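Side-chain contacts in exopolysaccharide biosynthesis protein (Pantoea stewartii subsp. stewartii DC283, PDB 6TGF), which modifies the glycan of the biofilm, probably as a hydrolase of exopolysaccharide, and is built around a bacteriophage tailspike-like parallel beta-helix: residues P542-L547 with D616-A621; A604-S607 with P613-D616. All coordinates share one frame; numbering follows the deposited sequence.

Contact 1: P542-L547 with D616-A621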
# COMPACT_ATOMS: atom_id res chain seq x y z
N PRO B 542 17.28 5.30 -53.23
CA PRO B 542 16.26 4.55 -52.49
C PRO B 542 16.87 3.33 -51.77
O PRO B 542 17.83 2.77 -52.28
CB PRO B 542 15.26 4.09 -53.56
CG PRO B 542 15.55 4.97 -54.76
CD PRO B 542 17.03 5.29 -54.68
N VAL B 543 16.31 2.96 -50.62
CA VAL B 543 16.81 1.85 -49.75
C VAL B 543 15.64 0.92 -49.41
O VAL B 543 14.56 1.43 -49.05
CB VAL B 543 17.49 2.39 -48.48
CG1 VAL B 543 18.03 1.27 -47.60
CG2 VAL B 543 18.59 3.39 -48.81
N TRP B 544 15.86 -0.39 -49.50
CA TRP B 544 14.88 -1.46 -49.15
C TRP B 544 14.91 -1.69 -47.63
O TRP B 544 16.01 -1.87 -47.08
CB TRP B 544 15.18 -2.75 -49.91
CG TRP B 544 14.63 -2.77 -51.31
CD1 TRP B 544 15.33 -2.67 -52.47
CD2 TRP B 544 13.25 -2.91 -51.68
NE1 TRP B 544 14.48 -2.73 -53.54
CE2 TRP B 544 13.20 -2.88 -53.09
CE3 TRP B 544 12.05 -3.06 -50.97
CZ2 TRP B 544 12.00 -2.99 -53.79
CZ3 TRP B 544 10.87 -3.17 -51.66
CH2 TRP B 544 10.85 -3.14 -53.06
N TYR B 545 13.73 -1.69 -47.00
CA TYR B 545 13.51 -2.07 -45.58
C TYR B 545 12.48 -3.21 -45.52
O TYR B 545 11.54 -3.20 -46.33
CB TYR B 545 12.99 -0.88 -44.76
CG TYR B 545 14.04 0.12 -44.34
CD1 TYR B 545 14.72 -0.01 -43.14
CD2 TYR B 545 14.35 1.21 -45.14
CE1 TYR B 545 15.68 0.91 -42.75
CE2 TYR B 545 15.30 2.14 -44.76
CZ TYR B 545 15.97 1.99 -43.56
OH TYR B 545 16.91 2.91 -43.18
N GLU B 546 12.67 -4.15 -44.59
CA GLU B 546 11.60 -5.07 -44.12
C GLU B 546 10.90 -4.38 -42.94
O GLU B 546 11.57 -4.16 -41.91
CB GLU B 546 12.16 -6.43 -43.70
CG GLU B 546 11.07 -7.45 -43.39
CD GLU B 546 11.56 -8.82 -42.97
OE1 GLU B 546 12.78 -9.09 -43.10
OE2 GLU B 546 10.73 -9.63 -42.51
N LEU B 547 9.63 -4.01 -43.11
CA LEU B 547 8.82 -3.34 -42.06
C LEU B 547 8.57 -4.34 -40.92
O LEU B 547 9.09 -4.11 -39.81
CB LEU B 547 7.50 -2.83 -42.65
CG LEU B 547 7.62 -1.65 -43.62
CD1 LEU B 547 6.25 -1.16 -44.03
CD2 LEU B 547 8.42 -0.50 -43.01
N ASP B 616 8.42 1.61 -54.16
CA ASP B 616 8.02 0.21 -54.46
C ASP B 616 7.59 -0.49 -53.17
O ASP B 616 8.05 -0.08 -52.08
CB ASP B 616 9.15 -0.56 -55.14
CG ASP B 616 9.21 -0.38 -56.65
OD1 ASP B 616 8.27 -0.85 -57.33
OD2 ASP B 616 10.19 0.21 -57.13
N VAL B 617 6.74 -1.52 -53.30
CA VAL B 617 6.31 -2.42 -52.19
C VAL B 617 6.34 -3.86 -52.71
O VAL B 617 5.73 -4.12 -53.76
CB VAL B 617 4.92 -2.05 -51.66
CG1 VAL B 617 4.42 -3.03 -50.61
CG2 VAL B 617 4.88 -0.63 -51.11
N ARG B 618 7.04 -4.75 -52.00
CA ARG B 618 7.03 -6.22 -52.23
C ARG B 618 6.69 -6.92 -50.91
O ARG B 618 6.92 -6.31 -49.85
CB ARG B 618 8.38 -6.69 -52.78
CG ARG B 618 8.83 -5.96 -54.04
CD ARG B 618 10.08 -6.56 -54.65
NE ARG B 618 9.78 -7.80 -55.36
CZ ARG B 618 9.48 -7.90 -56.65
NH1 ARG B 618 9.43 -6.82 -57.42
NH2 ARG B 618 9.23 -9.09 -57.18
N TYR B 619 6.13 -8.13 -50.99
CA TYR B 619 5.73 -8.94 -49.81
C TYR B 619 6.08 -10.41 -50.04
O TYR B 619 6.34 -10.81 -51.19
CB TYR B 619 4.24 -8.75 -49.51
CG TYR B 619 3.30 -9.34 -50.53
CD1 TYR B 619 2.93 -8.64 -51.66
CD2 TYR B 619 2.78 -10.62 -50.37
CE1 TYR B 619 2.07 -9.18 -52.60
CE2 TYR B 619 1.93 -11.18 -51.30
CZ TYR B 619 1.56 -10.45 -52.42
OH TYR B 619 0.72 -11.00 -53.34
N VAL B 620 6.08 -11.19 -48.95
CA VAL B 620 6.36 -12.65 -48.94
C VAL B 620 5.29 -13.33 -48.06
O VAL B 620 5.39 -13.21 -46.83
CB VAL B 620 7.78 -12.95 -48.42
CG1 VAL B 620 8.04 -14.44 -48.27
CG2 VAL B 620 8.84 -12.32 -49.31
N ALA B 621 4.32 -13.98 -48.70
CA ALA B 621 3.25 -14.77 -48.04
C ALA B 621 3.53 -16.26 -48.26
O ALA B 621 2.99 -16.83 -49.23
CB ALA B 621 1.90 -14.36 -48.57
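W544 reaches across the outer face of a beta-sheet to rest against D616 and R618, two residues on the same side of strand 614-620. The two strands are not neighbours: strand 626-633 lies between them and runs antiparallel to each. They therefore share a general direction, with axes 9.1 Å apart and inclined by 43°, and the indole spans the gap, touching R632 of the intervening strand.

The dense part is small and centred on the far end of the benzo ring. W544 CH2 sits 3.6 Å from R618 CG and 3.7 Å from D616 CB, so this one corner fits between two side-chain stems. R618 CD extends the contact, 3.8 Å from W544 CH2, and D616 CB also approaches W544 CZ2, at 4.0 Å. Tryptophan CG lies anti to its carbonyl carbon (chi1 -82°), which lays the ring out from its own strand toward the other.

The looser side is that of the charged ends, which take no part in the contact with the ring; both residues are partly exposed. Beyond CD the arginine chain bends (chi3 76°) and its guanidinium leaves the indole; NH2 is hydrogen-bonded to S673 O instead. P669 touches both W544 and R618 and extends the apolar patch. V617, between the two stems, turns its side chain to the buried face of the sheet.

The contact is thus one of indole carbon against methylene groups: it is apolar in kind although two of its residues are charged, and the arginine's polar end is held by S673, not by the ring.

Contact 2: A604-S607 with P613-D616; sequences ASWS and PVLD
Segment 604-607, part of strand 602-610, faces L615, where the chain turns a corner, so that the strands before and after belong to different sheets or faces, and the CA atoms of W606 and D616 lie 8.9 Å apart, too far for backbone pairing. The gap is filled by the W606 indole, whose CG stands between the backbone N and the carbonyl carbon (chi1 73°), directing the ring at the bend.

V614 lies over one face of its six-membered ring in a CH-pi contact: CG1 is 4.2 Å from the centroid and 19° off the normal, displaced toward the rim. With CG1 anti to the backbone N (chi1 174°), this branch is the one that reaches the aromatic surface. Backbone groups of the corner meet the ring's far end. L615 O is at the edge, near the ring plane, 3.2 Å from W606 CZ2, whereas V614 O is 3.5 Å from W606 CH2 and accepts a hydrogen bond from S612 OG. D616 adds its CA, while the L615 CB points away from the indole.

I593 also packs on the indole, as does N684 of the third subunit. W606 thus lies between its own antiparallel sheet and strand 614-620 of a second one, consistent with a beta-sandwich interior.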
# COMPACT_ATOMS: atom_id res chain seq x y z
N ALA B 604 -1.40 -7.95 -51.51
CA ALA B 604 -1.19 -6.54 -51.11
C ALA B 604 -1.52 -5.60 -52.27
O ALA B 604 -1.78 -6.09 -53.39
CB ALA B 604 0.23 -6.35 -50.63
N SER B 605 -1.53 -4.30 -51.99
CA SER B 605 -1.80 -3.18 -52.93
C SER B 605 -1.60 -1.86 -52.16
O SER B 605 -2.03 -1.80 -50.99
CB SER B 605 -3.19 -3.27 -53.51
OG SER B 605 -3.54 -2.08 -54.19
N TRP B 606 -0.95 -0.86 -52.78
CA TRP B 606 -0.54 0.38 -52.07
C TRP B 606 -0.78 1.62 -52.94
O TRP B 606 -0.55 1.56 -54.16
CB TRP B 606 0.92 0.27 -51.61
CG TRP B 606 1.94 0.37 -52.70
CD1 TRP B 606 2.33 -0.61 -53.56
CD2 TRP B 606 2.74 1.53 -53.02
NE1 TRP B 606 3.30 -0.15 -54.41
CE2 TRP B 606 3.58 1.16 -54.10
CE3 TRP B 606 2.83 2.83 -52.51
CZ2 TRP B 606 4.48 2.05 -54.67
CZ3 TRP B 606 3.72 3.71 -53.08
CH2 TRP B 606 4.54 3.32 -54.14
N SER B 607 -1.24 2.70 -52.29
CA SER B 607 -1.44 4.06 -52.85
C SER B 607 -0.49 5.04 -52.15
O SER B 607 0.20 4.60 -51.21
CB SER B 607 -2.88 4.49 -52.70
OG SER B 607 -3.33 4.28 -51.37
N PRO B 613 6.94 8.85 -49.55
CA PRO B 613 8.17 8.32 -48.97
C PRO B 613 8.55 6.94 -49.52
O PRO B 613 9.66 6.50 -49.25
CB PRO B 613 7.83 8.25 -47.47
CG PRO B 613 6.34 7.97 -47.45
CD PRO B 613 5.78 8.69 -48.66
N VAL B 614 7.65 6.29 -50.26
CA VAL B 614 7.80 4.90 -50.79
C VAL B 614 7.73 4.93 -52.32
O VAL B 614 6.85 5.63 -52.86
CB VAL B 614 6.74 3.96 -50.19
CG1 VAL B 614 6.77 2.57 -50.80
CG2 VAL B 614 6.85 3.88 -48.68
N LEU B 615 8.62 4.18 -52.99
CA LEU B 615 8.69 4.03 -54.47
C LEU B 615 8.10 2.68 -54.89
O LEU B 615 7.37 2.65 -55.90
CB LEU B 615 10.14 4.14 -54.93
CG LEU B 615 10.85 5.47 -54.65
CD1 LEU B 615 12.26 5.46 -55.22
CD2 LEU B 615 10.06 6.65 -55.21
N ASP B 616 8.42 1.61 -54.16
CA ASP B 616 8.02 0.21 -54.46
C ASP B 616 7.59 -0.49 -53.17
O ASP B 616 8.05 -0.08 -52.08
CB ASP B 616 9.15 -0.56 -55.14
CG ASP B 616 9.21 -0.38 -56.65
OD1 ASP B 616 8.27 -0.85 -57.33
OD2 ASP B 616 10.19 0.21 -57.13

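How the contacts relate
From the N terminus, the chain lays down 542-547 first, then 604-607, and turns through 613-616 into 616-621. Contact 1 closes a long loop of 68 intervening residues. Contact 2 closes a short one of five residues, which lies wholly within that long loop, and D616 belongs to both. Strand 614-620 joins them by its alternating sides: D616 and R618 serve contact 1 on the outer face, whereas V617 packs inward, its CG2 3.5 Å from W606 CG. P542 also packs on L615 beside the corner. Together the contacts tie two separated strands of one sheet to each other and to strand 602-610 of the second antiparallel sheet, which packs against it through W606 and V617.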